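Local coordinates for activator of Hsp90 ATPase homologue 1/2-like C-terminal domain-containing protein (Staphylococcus saprophyticus subsp. saprophyticus, PDB 3Q6A) that is of unknown function but belongs to the AHA1 family of Bet v 1-like proteins, named for relatives that activate the Hsp90 ATPase, at residues D[3-8]-D[114-119]; D[15-20]-D[60-65]; D[36-39]-D[43-46]; D[79-84]-D[88-93]. All coordinates share one frame; numbering follows the deposited sequence.

Contact 1: residues D[3-8]-D[114-119]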
loop_
_atom_site.group_PDB
_atom_site.type_symbol
_atom_site.label_atom_id
_atom_site.label_comp_id
_atom_site.label_asym_id
_atom_site.label_seq_id
_atom_site.Cartn_x
_atom_site.Cartn_y
_atom_site.Cartn_z
ATOM N N ILE D 3 13.819 5.918 -4.563
ATOM C CA ILE D 3 12.441 5.474 -4.444
ATOM C C ILE D 3 11.689 6.529 -3.647
ATOM O O ILE D 3 11.876 6.667 -2.441
ATOM C CB ILE D 3 12.351 4.114 -3.724
ATOM C CG1 ILE D 3 13.274 3.109 -4.418
ATOM C CG2 ILE D 3 10.918 3.613 -3.731
ATOM C CD1 ILE D 3 13.314 1.745 -3.755
ATOM N N ILE D 4 10.837 7.274 -4.341
ATOM C CA ILE D 4 10.054 8.333 -3.722
ATOM C C ILE D 4 8.573 7.955 -3.722
ATOM O O ILE D 4 8.000 7.634 -4.772
ATOM C CB ILE D 4 10.249 9.670 -4.485
ATOM C CG1 ILE D 4 11.735 10.036 -4.514
ATOM C CG2 ILE D 4 9.462 10.787 -3.805
ATOM C CD1 ILE D 4 12.068 11.205 -5.419
ATOM N N THR D 5 7.961 7.969 -2.544
ATOM C CA THR D 5 6.550 7.636 -2.423
ATOM C C THR D 5 5.804 8.746 -1.689
ATOM O O THR D 5 6.294 9.284 -0.704
ATOM C CB THR D 5 6.366 6.305 -1.660
ATOM O OG1 THR D 5 7.204 5.307 -2.254
ATOM C CG2 THR D 5 4.929 5.844 -1.742
ATOM N N LYS D 6 4.619 9.092 -2.175
ATOM C CA LYS D 6 3.829 10.144 -1.542
ATOM C C LYS D 6 2.471 9.606 -1.144
ATOM O O LYS D 6 1.859 8.849 -1.899
ATOM C CB LYS D 6 3.657 11.327 -2.500
ATOM C CG LYS D 6 4.944 12.083 -2.793
ATOM C CD LYS D 6 4.710 13.280 -3.705
ATOM C CE LYS D 6 5.995 14.078 -3.876
ATOM N NZ LYS D 6 5.820 15.276 -4.744
HETATM N N MSE D 7 2.012 9.974 0.050
HETATM C CA MSE D 7 0.716 9.516 0.547
HETATM C C MSE D 7 -0.028 10.641 1.258
HETATM O O MSE D 7 0.514 11.291 2.147
HETATM C CB MSE D 7 0.887 8.359 1.531
HETATM C CG MSE D 7 -0.437 7.798 2.071
HETATM SE SE MSE D 7 -1.395 6.874 0.820
HETATM C CE MSE D 7 -0.368 5.308 0.713
ATOM N N GLN D 8 -1.273 10.851 0.861
ATOM C CA GLN D 8 -2.110 11.868 1.483
ATOM C C GLN D 8 -2.740 11.274 2.730
ATOM O O GLN D 8 -3.225 10.141 2.707
ATOM C CB GLN D 8 -3.200 12.328 0.501
ATOM C CG GLN D 8 -4.343 13.078 1.171
ATOM C CD GLN D 8 -3.950 14.454 1.690
ATOM O OE1 GLN D 8 -4.495 14.917 2.691
ATOM N NE2 GLN D 8 -3.021 15.124 0.997
ATOM N N TYR D 114 3.060 0.170 1.423
ATOM C CA TYR D 114 2.292 -0.493 2.469
ATOM C C TYR D 114 2.371 0.279 3.803
ATOM O O TYR D 114 1.355 0.533 4.439
ATOM C CB TYR D 114 2.803 -1.922 2.671
ATOM C CG TYR D 114 1.966 -2.701 3.645
ATOM C CD1 TYR D 114 0.606 -2.903 3.419
ATOM C CD2 TYR D 114 2.522 -3.215 4.818
ATOM C CE1 TYR D 114 -0.189 -3.599 4.346
ATOM C CE2 TYR D 114 1.733 -3.914 5.750
ATOM C CZ TYR D 114 0.385 -4.099 5.505
ATOM O OH TYR D 114 -0.385 -4.804 6.411
HETATM N N MSE D 115 3.578 0.637 4.239
HETATM C CA MSE D 115 3.695 1.362 5.508
HETATM C C MSE D 115 2.862 2.650 5.508
HETATM O O MSE D 115 2.185 2.954 6.492
HETATM C CB MSE D 115 5.167 1.702 5.816
HETATM C CG MSE D 115 5.408 2.464 7.166
HETATM SE SE MSE D 115 5.185 4.291 7.120
HETATM C CE MSE D 115 6.653 4.739 6.304
ATOM N N LEU D 116 2.901 3.387 4.407
ATOM C CA LEU D 116 2.170 4.655 4.305
ATOM C C LEU D 116 0.665 4.398 4.276
ATOM O O LEU D 116 -0.124 5.235 4.728
ATOM C CB LEU D 116 2.644 5.444 3.059
ATOM C CG LEU D 116 4.075 6.009 3.180
ATOM C CD1 LEU D 116 4.560 6.591 1.854
ATOM C CD2 LEU D 116 4.084 7.082 4.279
ATOM N N SER D 117 0.256 3.239 3.750
ATOM C CA SER D 117 -1.169 2.888 3.724
ATOM C C SER D 117 -1.606 2.560 5.134
ATOM O O SER D 117 -2.692 2.935 5.556
ATOM C CB SER D 117 -1.426 1.671 2.814
ATOM O OG SER D 117 -1.101 2.005 1.482
ATOM N N CYS D 118 -0.761 1.843 5.866
ATOM C CA CYS D 118 -1.060 1.510 7.254
ATOM C C CYS D 118 -1.110 2.822 8.044
ATOM O O CYS D 118 -1.943 2.993 8.929
ATOM C CB CYS D 118 0.033 0.621 7.834
ATOM S SG CYS D 118 0.078 -1.036 7.124
ATOM N N LEU D 119 -0.195 3.732 7.727
ATOM C CA LEU D 119 -0.158 5.033 8.397
ATOM C C LEU D 119 -1.496 5.762 8.209
ATOM O O LEU D 119 -2.120 6.212 9.181
ATOM C CB LEU D 119 0.972 5.879 7.824
ATOM C CG LEU D 119 1.021 7.327 8.318
ATOM C CD1 LEU D 119 1.343 7.339 9.817
ATOM C CD2 LEU D 119 2.014 8.119 7.511
#
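The long C-terminal helix packs on an outermost strand of the sheet through Thr5, Met7 and Leu116, a hallmark of the helix-grip (Bet v 1-like) fold. Strand 3-8 and helix 114-119 run almost parallel, 13° apart, with axes 8.8 Å from each other at closest approach. No hydrogen bond joins them, and the contact is apolar and buried. Met7 is a selenomethionine. Its CB lies 3.7 Å from CB of Leu116, and the two side chains run antiparallel, alongside each other. With CG anti to the backbone N (chi1 -178°), the Met7 chain then bends at both outer torsions. This brings CE to 3.5 Å from OG of Ser117 and close to the Ser117 backbone N. Leu116 sends its CD1 branch to 3.7 Å from CG2 of Thr5. The hydroxyls bond to other partners: Thr5 OG1 to Lys109 and Ser117 OG back to Val113 O in its own helix. Tyr114 of the second subunit packs on Met7, and Ser117 of the second subunit meets Ser117 of this chain. Strand 87-94 pairs with strand 3-9, and its Thr92 touches Leu116. Helix 13-21 lies next to Leu119, through Val16 and Phe20.

Contact 2: residues D[15-20]-D[60-65]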
loop_
_atom_site.group_PDB
_atom_site.type_symbol
_atom_site.label_atom_id
_atom_site.label_comp_id
_atom_site.label_asym_id
_atom_site.label_seq_id
_atom_site.Cartn_x
_atom_site.Cartn_y
_atom_site.Cartn_z
ATOM N N THR D 15 0.201 16.032 13.660
ATOM C CA THR D 15 -0.292 14.728 14.066
ATOM C C THR D 15 0.397 13.582 13.329
ATOM O O THR D 15 0.659 12.537 13.917
ATOM C CB THR D 15 -1.807 14.605 13.833
ATOM O OG1 THR D 15 -2.489 15.604 14.600
ATOM C CG2 THR D 15 -2.298 13.225 14.263
ATOM N N VAL D 16 0.675 13.778 12.048
ATOM C CA VAL D 16 1.343 12.742 11.265
ATOM C C VAL D 16 2.798 12.628 11.736
ATOM O O VAL D 16 3.317 11.530 11.913
ATOM C CB VAL D 16 1.320 13.071 9.756
ATOM C CG1 VAL D 16 2.039 11.967 8.973
ATOM C CG2 VAL D 16 -0.134 13.202 9.268
ATOM N N PHE D 17 3.449 13.771 11.942
ATOM C CA PHE D 17 4.836 13.801 12.405
ATOM C C PHE D 17 4.928 13.042 13.722
ATOM O O PHE D 17 5.795 12.185 13.898
ATOM C CB PHE D 17 5.297 15.252 12.603
ATOM C CG PHE D 17 6.685 15.385 13.201
ATOM C CD1 PHE D 17 7.820 15.327 12.392
ATOM C CD2 PHE D 17 6.845 15.557 14.573
ATOM C CE1 PHE D 17 9.104 15.443 12.950
ATOM C CE2 PHE D 17 8.117 15.671 15.139
ATOM C CZ PHE D 17 9.246 15.614 14.324
ATOM N N GLU D 18 4.013 13.346 14.639
ATOM C CA GLU D 18 3.988 12.701 15.940
ATOM C C GLU D 18 3.804 11.193 15.852
ATOM O O GLU D 18 4.307 10.455 16.699
ATOM C CB GLU D 18 2.876 13.284 16.814
ATOM C CG GLU D 18 3.161 14.678 17.371
ATOM C CD GLU D 18 4.387 14.730 18.287
ATOM O OE1 GLU D 18 4.449 13.953 19.265
ATOM O OE2 GLU D 18 5.283 15.553 18.023
ATOM N N ALA D 19 3.067 10.737 14.839
ATOM C CA ALA D 19 2.821 9.315 14.658
ATOM C C ALA D 19 4.125 8.529 14.524
ATOM O O ALA D 19 4.203 7.380 14.975
ATOM C CB ALA D 19 1.929 9.084 13.419
ATOM N N PHE D 20 5.138 9.142 13.921
ATOM C CA PHE D 20 6.432 8.475 13.744
ATOM C C PHE D 20 7.336 8.581 14.977
ATOM O O PHE D 20 7.800 7.567 15.501
ATOM C CB PHE D 20 7.215 9.059 12.553
ATOM C CG PHE D 20 6.669 8.688 11.180
ATOM C CD1 PHE D 20 5.643 9.431 10.582
ATOM C CD2 PHE D 20 7.223 7.621 10.468
ATOM C CE1 PHE D 20 5.180 9.116 9.289
ATOM C CE2 PHE D 20 6.775 7.293 9.176
ATOM C CZ PHE D 20 5.749 8.045 8.584
ATOM N N GLU D 60 19.589 11.278 11.962
ATOM C CA GLU D 60 20.510 12.277 11.436
ATOM C C GLU D 60 20.027 13.728 11.496
ATOM O O GLU D 60 20.702 14.587 12.062
ATOM C CB GLU D 60 20.889 11.913 10.001
ATOM C CG GLU D 60 21.839 10.732 9.925
ATOM C CD GLU D 60 21.963 10.150 8.534
ATOM O OE1 GLU D 60 21.890 10.918 7.548
ATOM O OE2 GLU D 60 22.149 8.917 8.433
ATOM N N ARG D 61 18.867 14.007 10.917
ATOM C CA ARG D 61 18.329 15.364 10.909
ATOM C C ARG D 61 16.844 15.313 11.193
ATOM O O ARG D 61 16.149 14.419 10.713
ATOM C CB ARG D 61 18.550 16.018 9.539
ATOM C CG ARG D 61 19.977 15.929 9.046
ATOM C CD ARG D 61 20.141 16.438 7.617
ATOM N NE ARG D 61 19.818 17.856 7.476
ATOM C CZ ARG D 61 18.596 18.330 7.241
ATOM N NH1 ARG D 61 17.572 17.498 7.117
ATOM N NH2 ARG D 61 18.403 19.639 7.126
ATOM N N VAL D 62 16.366 16.273 11.978
ATOM C CA VAL D 62 14.951 16.356 12.321
ATOM C C VAL D 62 14.486 17.805 12.340
ATOM O O VAL D 62 15.069 18.650 13.024
ATOM C CB VAL D 62 14.654 15.737 13.700
ATOM C CG1 VAL D 62 13.265 16.132 14.163
ATOM C CG2 VAL D 62 14.747 14.234 13.619
ATOM N N GLU D 63 13.451 18.078 11.553
ATOM C CA GLU D 63 12.835 19.397 11.471
ATOM C C GLU D 63 11.403 19.149 11.950
ATOM O O GLU D 63 10.612 18.495 11.265
ATOM C CB GLU D 63 12.865 19.900 10.026
ATOM C CG GLU D 63 14.248 20.317 9.557
ATOM C CD GLU D 63 14.314 20.573 8.061
ATOM O OE1 GLU D 63 13.383 21.203 7.514
ATOM O OE2 GLU D 63 15.304 20.151 7.428
ATOM N N ASP D 64 11.092 19.638 13.147
ATOM C CA ASP D 64 9.778 19.442 13.753
ATOM C C ASP D 64 8.639 19.549 12.752
ATOM O O ASP D 64 8.580 20.491 11.965
ATOM C CB ASP D 64 9.573 20.451 14.879
ATOM C CG ASP D 64 10.682 20.399 15.900
ATOM O OD1 ASP D 64 10.858 19.328 16.524
ATOM O OD2 ASP D 64 11.378 21.422 16.072
ATOM N N ASN D 65 7.771 18.541 12.774
ATOM C CA ASN D 65 6.604 18.460 11.897
ATOM C C ASN D 65 6.924 18.670 10.420
ATOM O O ASN D 65 6.052 19.086 9.653
ATOM C CB ASN D 65 5.559 19.488 12.338
ATOM C CG ASN D 65 5.294 19.437 13.819
ATOM O OD1 ASN D 65 4.892 18.407 14.359
ATOM N ND2 ASN D 65 5.519 20.560 14.497
HETATM O O HOH W 1 4.989 17.999 17.107
#
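The Phe17 ring, on the short helix 13-21, lies beneath the backbone N-H of Asn65, in the turn after strand 61-63. The main interaction is this N-H directed at a ring face, with the peptide plane steeply tilted to the ring. Asn65 N sits over the centre of that face, 3.1 Å above its plane, and is 3.2 Å from Phe17 CD1. Asp64 C lies over the same face but offset toward the rim. Phe17 CG is anti to its backbone N (chi1 175°), which carries the ring out from the helix and under the turn. The Asn65 side chain crosses Phe17 at about a right angle. The amide plane stands 70° from the ring, and Asn65 OD1 comes to 3.5 Å from Phe17 CD2.

Apolar packing is slight. CG1 of Val62 meets the ring at its edge, 4.1 Å from Phe17 CZ.

Polar links run through water and charge. One water donates to both Glu18 OE2, at 2.6 Å, and Asn65 OD1, at 2.8 Å. It thus ties the helix to the turn where no direct hydrogen bond does. Glu18 OE2 also forms a salt bridge with Arg37. Within the strand, Arg61 NH2 is salt-bridged to Glu63 OE2 at 3.2 Å, while Glu63 OE1 bonds to Gln66.

The strand carries a classic beta bulge, where Glu60 and Arg61 are together opposite Ala69 of strand 67-72. A short helix after the first strand, packed against both the sheet and the long C-terminal helix, is consistent with the Bet v 1-like fold. Phe17 joins it to the turn between strands 53-63 and 67-72.

Contact 3: residues D[36-39]-D[43-46]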
loop_
_atom_site.group_PDB
_atom_site.type_symbol
_atom_site.label_atom_id
_atom_site.label_comp_id
_atom_site.label_asym_id
_atom_site.label_seq_id
_atom_site.Cartn_x
_atom_site.Cartn_y
_atom_site.Cartn_z
ATOM N N GLU D 36 12.860 5.407 22.311
ATOM C CA GLU D 36 12.532 6.750 22.777
ATOM C C GLU D 36 12.113 7.622 21.597
ATOM O O GLU D 36 12.238 7.212 20.439
ATOM C CB GLU D 36 13.734 7.379 23.489
ATOM C CG GLU D 36 14.977 7.521 22.623
ATOM C CD GLU D 36 16.105 8.275 23.315
ATOM O OE1 GLU D 36 15.902 9.448 23.699
ATOM O OE2 GLU D 36 17.201 7.697 23.471
ATOM N N ARG D 37 11.621 8.822 21.896
ATOM C CA ARG D 37 11.178 9.752 20.867
ATOM C C ARG D 37 12.305 10.046 19.884
ATOM O O ARG D 37 13.472 10.157 20.262
ATOM C CB ARG D 37 10.686 11.057 21.505
ATOM C CG ARG D 37 10.214 12.105 20.504
ATOM C CD ARG D 37 9.934 13.451 21.174
ATOM N NE ARG D 37 9.591 14.487 20.198
ATOM C CZ ARG D 37 8.359 14.749 19.763
ATOM N NH1 ARG D 37 7.321 14.060 20.219
ATOM N NH2 ARG D 37 8.170 15.692 18.852
ATOM N N TRP D 38 11.948 10.177 18.617
ATOM C CA TRP D 38 12.927 10.447 17.582
ATOM C C TRP D 38 13.459 11.879 17.671
ATOM O O TRP D 38 12.721 12.841 17.452
ATOM C CB TRP D 38 12.305 10.185 16.208
ATOM C CG TRP D 38 11.911 8.745 15.992
ATOM C CD1 TRP D 38 11.749 7.780 16.948
ATOM C CD2 TRP D 38 11.630 8.114 14.739
ATOM N NE1 TRP D 38 11.390 6.587 16.366
ATOM C CE2 TRP D 38 11.308 6.765 15.011
ATOM C CE3 TRP D 38 11.617 8.557 13.410
ATOM C CZ2 TRP D 38 10.979 5.855 13.999
ATOM C CZ3 TRP D 38 11.289 7.649 12.403
ATOM C CH2 TRP D 38 10.977 6.315 12.708
ATOM N N GLU D 39 14.743 12.006 17.997
ATOM C CA GLU D 39 15.394 13.309 18.128
ATOM C C GLU D 39 16.674 13.385 17.296
ATOM O O GLU D 39 17.386 12.397 17.150
ATOM C CB GLU D 39 15.709 13.576 19.595
ATOM N N THR D 43 20.276 7.691 18.950
ATOM C CA THR D 43 20.262 6.370 18.326
ATOM C C THR D 43 19.082 5.606 18.920
ATOM O O THR D 43 19.034 5.346 20.119
ATOM C CB THR D 43 21.602 5.618 18.570
ATOM O OG1 THR D 43 21.657 4.456 17.736
ATOM C CG2 THR D 43 21.730 5.201 20.030
ATOM N N ILE D 44 18.111 5.267 18.073
ATOM C CA ILE D 44 16.894 4.583 18.514
ATOM C C ILE D 44 16.841 3.082 18.271
ATOM O O ILE D 44 17.282 2.596 17.237
ATOM C CB ILE D 44 15.634 5.186 17.818
ATOM C CG1 ILE D 44 15.607 6.708 17.990
ATOM C CG2 ILE D 44 14.381 4.562 18.390
ATOM C CD1 ILE D 44 15.432 7.175 19.412
ATOM N N THR D 45 16.265 2.359 19.223
ATOM C CA THR D 45 16.120 0.922 19.098
ATOM C C THR D 45 14.699 0.641 18.620
ATOM O O THR D 45 13.730 0.851 19.350
ATOM C CB THR D 45 16.363 0.221 20.442
ATOM O OG1 THR D 45 17.678 0.551 20.916
ATOM C CG2 THR D 45 16.237 -1.294 20.282
ATOM N N LEU D 46 14.591 0.165 17.381
ATOM C CA LEU D 46 13.308 -0.139 16.755
ATOM C C LEU D 46 13.013 -1.634 16.782
ATOM O O LEU D 46 13.711 -2.430 16.155
ATOM C CB LEU D 46 13.328 0.376 15.316
ATOM C CG LEU D 46 13.593 1.886 15.263
ATOM C CD1 LEU D 46 13.943 2.328 13.868
ATOM C CD2 LEU D 46 12.368 2.620 15.771
#
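Ile44 meets Glu36 and Trp38 where the loop before strand 43-48 folds back over it. The closest approach is between methyl and methylene: Ile44 CD1 lies 3.3 Å from CG of Glu36. The same methyl is 3.4 Å from Glu36 O and 3.7 Å from Arg37 O, so it packs against backbone as well as side chain. With chi1 at 60°, Glu36 CG is tucked over its own backbone and turned to Ile44, so its methylene rather than its carboxylate does the touching.

Trp38 crosses both Ile44 and Leu46 at about a right angle. Its pyrrole side approaches Ile44, with CD1 4.1 Å from Ile44 CG1. Its benzene side reaches further along the strand, where CZ2 is 3.9 Å from Leu46 CD2. Glu36 O lies at the indole edge, in its plane. No hydrogen bond links the two segments.

In the next shell, Ile59 of strand 53-63 touches both Trp38 and Ile44. The backbone of Trp38 is bonded to Val21, at the end of the short helix 13-21. Strand 43-48 pairs with strand 53-63, Ile44 with Ile57 and Leu46 with Leu55. Arg37 turns away from the strand to a salt bridge with Glu18. The loop joins the adjacent strands 33-34 and 43-48 and lays Trp38 against the sheet and helix 13-21, within the Bet v 1-like fold.

Contact 4: residues D[79-84]-D[88-93]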
loop_
_atom_site.group_PDB
_atom_site.type_symbol
_atom_site.label_atom_id
_atom_site.label_comp_id
_atom_site.label_asym_id
_atom_site.label_seq_id
_atom_site.Cartn_x
_atom_site.Cartn_y
_atom_site.Cartn_z
ATOM N N ILE D 79 11.844 11.350 5.532
ATOM C CA ILE D 79 10.397 11.287 5.613
ATOM C C ILE D 79 9.993 12.741 5.790
ATOM O O ILE D 79 10.308 13.350 6.807
ATOM C CB ILE D 79 9.946 10.462 6.802
ATOM C CG1 ILE D 79 10.527 9.036 6.683
ATOM C CG2 ILE D 79 8.425 10.394 6.826
ATOM C CD1 ILE D 79 10.180 8.122 7.838
ATOM N N GLN D 80 9.335 13.300 4.776
ATOM C CA GLN D 80 8.939 14.713 4.804
ATOM C C GLN D 80 7.444 14.855 4.983
ATOM O O GLN D 80 6.687 13.975 4.586
ATOM C CB GLN D 80 9.345 15.394 3.506
ATOM C CG GLN D 80 10.806 15.221 3.141
ATOM C CD GLN D 80 11.148 15.898 1.836
ATOM O OE1 GLN D 80 11.105 17.124 1.734
ATOM N NE2 GLN D 80 11.483 15.109 0.829
ATOM N N PHE D 81 7.027 15.968 5.583
ATOM C CA PHE D 81 5.618 16.240 5.817
ATOM C C PHE D 81 5.277 17.640 5.301
ATOM O O PHE D 81 5.835 18.627 5.777
ATOM C CB PHE D 81 5.302 16.145 7.313
ATOM C CG PHE D 81 5.841 14.906 7.979
ATOM C CD1 PHE D 81 7.207 14.758 8.205
ATOM C CD2 PHE D 81 4.987 13.874 8.368
ATOM C CE1 PHE D 81 7.718 13.602 8.805
ATOM C CE2 PHE D 81 5.482 12.715 8.968
ATOM C CZ PHE D 81 6.854 12.578 9.187
ATOM N N GLU D 82 4.377 17.709 4.316
ATOM C CA GLU D 82 3.940 18.972 3.721
ATOM C C GLU D 82 2.445 19.156 3.937
ATOM O O GLU D 82 1.677 18.186 4.001
ATOM C CB GLU D 82 4.187 19.008 2.214
ATOM C CG GLU D 82 5.620 18.925 1.753
ATOM C CD GLU D 82 5.708 18.969 0.241
ATOM O OE1 GLU D 82 5.036 18.139 -0.408
ATOM O OE2 GLU D 82 6.437 19.829 -0.302
ATOM N N GLU D 83 2.015 20.406 4.046
ATOM C CA GLU D 83 0.597 20.647 4.237
ATOM C C GLU D 83 -0.132 20.519 2.917
ATOM O O GLU D 83 0.417 20.852 1.855
ATOM C CB GLU D 83 0.362 22.052 4.818
ATOM C CG GLU D 83 0.705 22.180 6.283
ATOM C CD GLU D 83 0.123 23.440 6.889
ATOM O OE1 GLU D 83 0.598 24.534 6.535
ATOM O OE2 GLU D 83 -0.820 23.330 7.706
ATOM N N SER D 84 -1.368 20.025 2.983
ATOM C CA SER D 84 -2.240 19.926 1.814
ATOM C C SER D 84 -3.641 20.331 2.296
ATOM O O SER D 84 -3.911 20.376 3.499
ATOM C CB SER D 84 -2.278 18.496 1.230
ATOM O OG SER D 84 -2.836 17.575 2.140
ATOM N N THR D 88 -2.280 16.389 5.176
ATOM C CA THR D 88 -0.841 16.259 5.013
ATOM C C THR D 88 -0.441 15.338 3.865
ATOM O O THR D 88 -1.132 14.373 3.567
ATOM C CB THR D 88 -0.228 15.631 6.301
ATOM O OG1 THR D 88 -0.563 16.429 7.449
ATOM C CG2 THR D 88 1.312 15.495 6.169
ATOM N N VAL D 89 0.671 15.645 3.216
ATOM C CA VAL D 89 1.210 14.750 2.197
ATOM C C VAL D 89 2.543 14.293 2.765
ATOM O O VAL D 89 3.406 15.120 3.050
ATOM C CB VAL D 89 1.468 15.445 0.861
ATOM C CG1 VAL D 89 2.275 14.530 -0.058
ATOM C CG2 VAL D 89 0.120 15.797 0.203
ATOM N N VAL D 90 2.700 12.985 2.942
ATOM C CA VAL D 90 3.949 12.440 3.458
ATOM C C VAL D 90 4.756 11.972 2.253
ATOM O O VAL D 90 4.228 11.318 1.351
ATOM C CB VAL D 90 3.708 11.229 4.387
ATOM C CG1 VAL D 90 5.055 10.733 4.958
ATOM C CG2 VAL D 90 2.750 11.598 5.498
ATOM N N THR D 91 6.034 12.313 2.220
ATOM C CA THR D 91 6.864 11.902 1.116
ATOM C C THR D 91 8.040 11.123 1.656
ATOM O O THR D 91 8.870 11.683 2.367
ATOM C CB THR D 91 7.402 13.107 0.335
ATOM O OG1 THR D 91 6.304 13.913 -0.107
ATOM C CG2 THR D 91 8.190 12.643 -0.880
ATOM N N THR D 92 8.100 9.830 1.343
ATOM C CA THR D 92 9.229 9.017 1.792
ATOM C C THR D 92 10.207 8.921 0.625
ATOM O O THR D 92 9.809 8.776 -0.531
ATOM C CB THR D 92 8.799 7.582 2.231
ATOM O OG1 THR D 92 8.062 6.954 1.176
ATOM C CG2 THR D 92 7.950 7.626 3.492
ATOM N N THR D 93 11.495 9.032 0.931
ATOM C CA THR D 93 12.525 8.936 -0.085
ATOM C C THR D 93 13.653 8.038 0.414
ATOM O O THR D 93 14.233 8.283 1.477
ATOM C CB THR D 93 13.125 10.313 -0.432
ATOM O OG1 THR D 93 12.114 11.154 -1.001
ATOM C CG2 THR D 93 14.250 10.152 -1.436
HETATM O O HOH W 2 11.272 12.491 1.275
HETATM O O HOH W 3 5.718 15.683 1.778
#
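Strands 79-84 and 88-93 form the two arms of an antiparallel hairpin, their directions 154° apart and their axes 4.6 Å from each other at closest approach. Gln80-Thr91 and Glu82-Val89 are hydrogen-bonded pairs. Gln80 N to Thr91 O spans 2.9 Å at a nearly straight 174°, and Val89 N to Glu82 O spans 2.8 Å. Ile79-Thr92, Phe81-Val90 and Glu83-Thr88 are the non-hydrogen-bonded pairs between and beyond them. CA-H...O contacts from Val90 and Thr88 add to the carbonyls of Gln80 and Glu82.

On the largely apolar face of Ile79, Phe81, Val90 and Thr92, Ile79 and Val90 lie side by side, with CG2 of Ile79 3.9 Å from CG1 of Val90. Val90 CG2 comes obliquely to the Phe81 ring.

The other face carries Gln80, Glu82, Val89 and Thr91. Near the turn, Ser84 CB packs 3.8 Å from Val89 CG2. One water is gripped by Gln80 NE2 at 2.7 Å, Thr91 O and Thr93 OG1. A second lies 2.7 Å from Val89 O and also meets Thr91 OG1.

The two faces differ in chemistry. One supplies Ile79, Phe81 and Val90 to the core beneath the helices; the other is mostly polar, apart from Val89, with links across the strands that run through water.

In the fold
All four contacts reach one curved antiparallel sheet. Contact 1 joins the first strand to the last helix, and the other three fall between its segments. Contact 3 likewise lies within the span of contact 2, while contact 4 follows both in sequence. Contacts 1 and 4 have centres about 9 Å apart and share the pairing of strands 3-9 and 87-94. Contacts 2 and 4 meet where Val16 and Phe20 pack on Phe81. Leu119 and Met115 pack on Phe20, linking the long helix to the short one. The Glu18-Arg37 salt bridge joins contacts 2 and 3. Contacts 1 and 3 lie on opposite sides of the chain's centre, about 21 Å apart between centres. Together they join the sheet to both helices, as in the helix-grip fold.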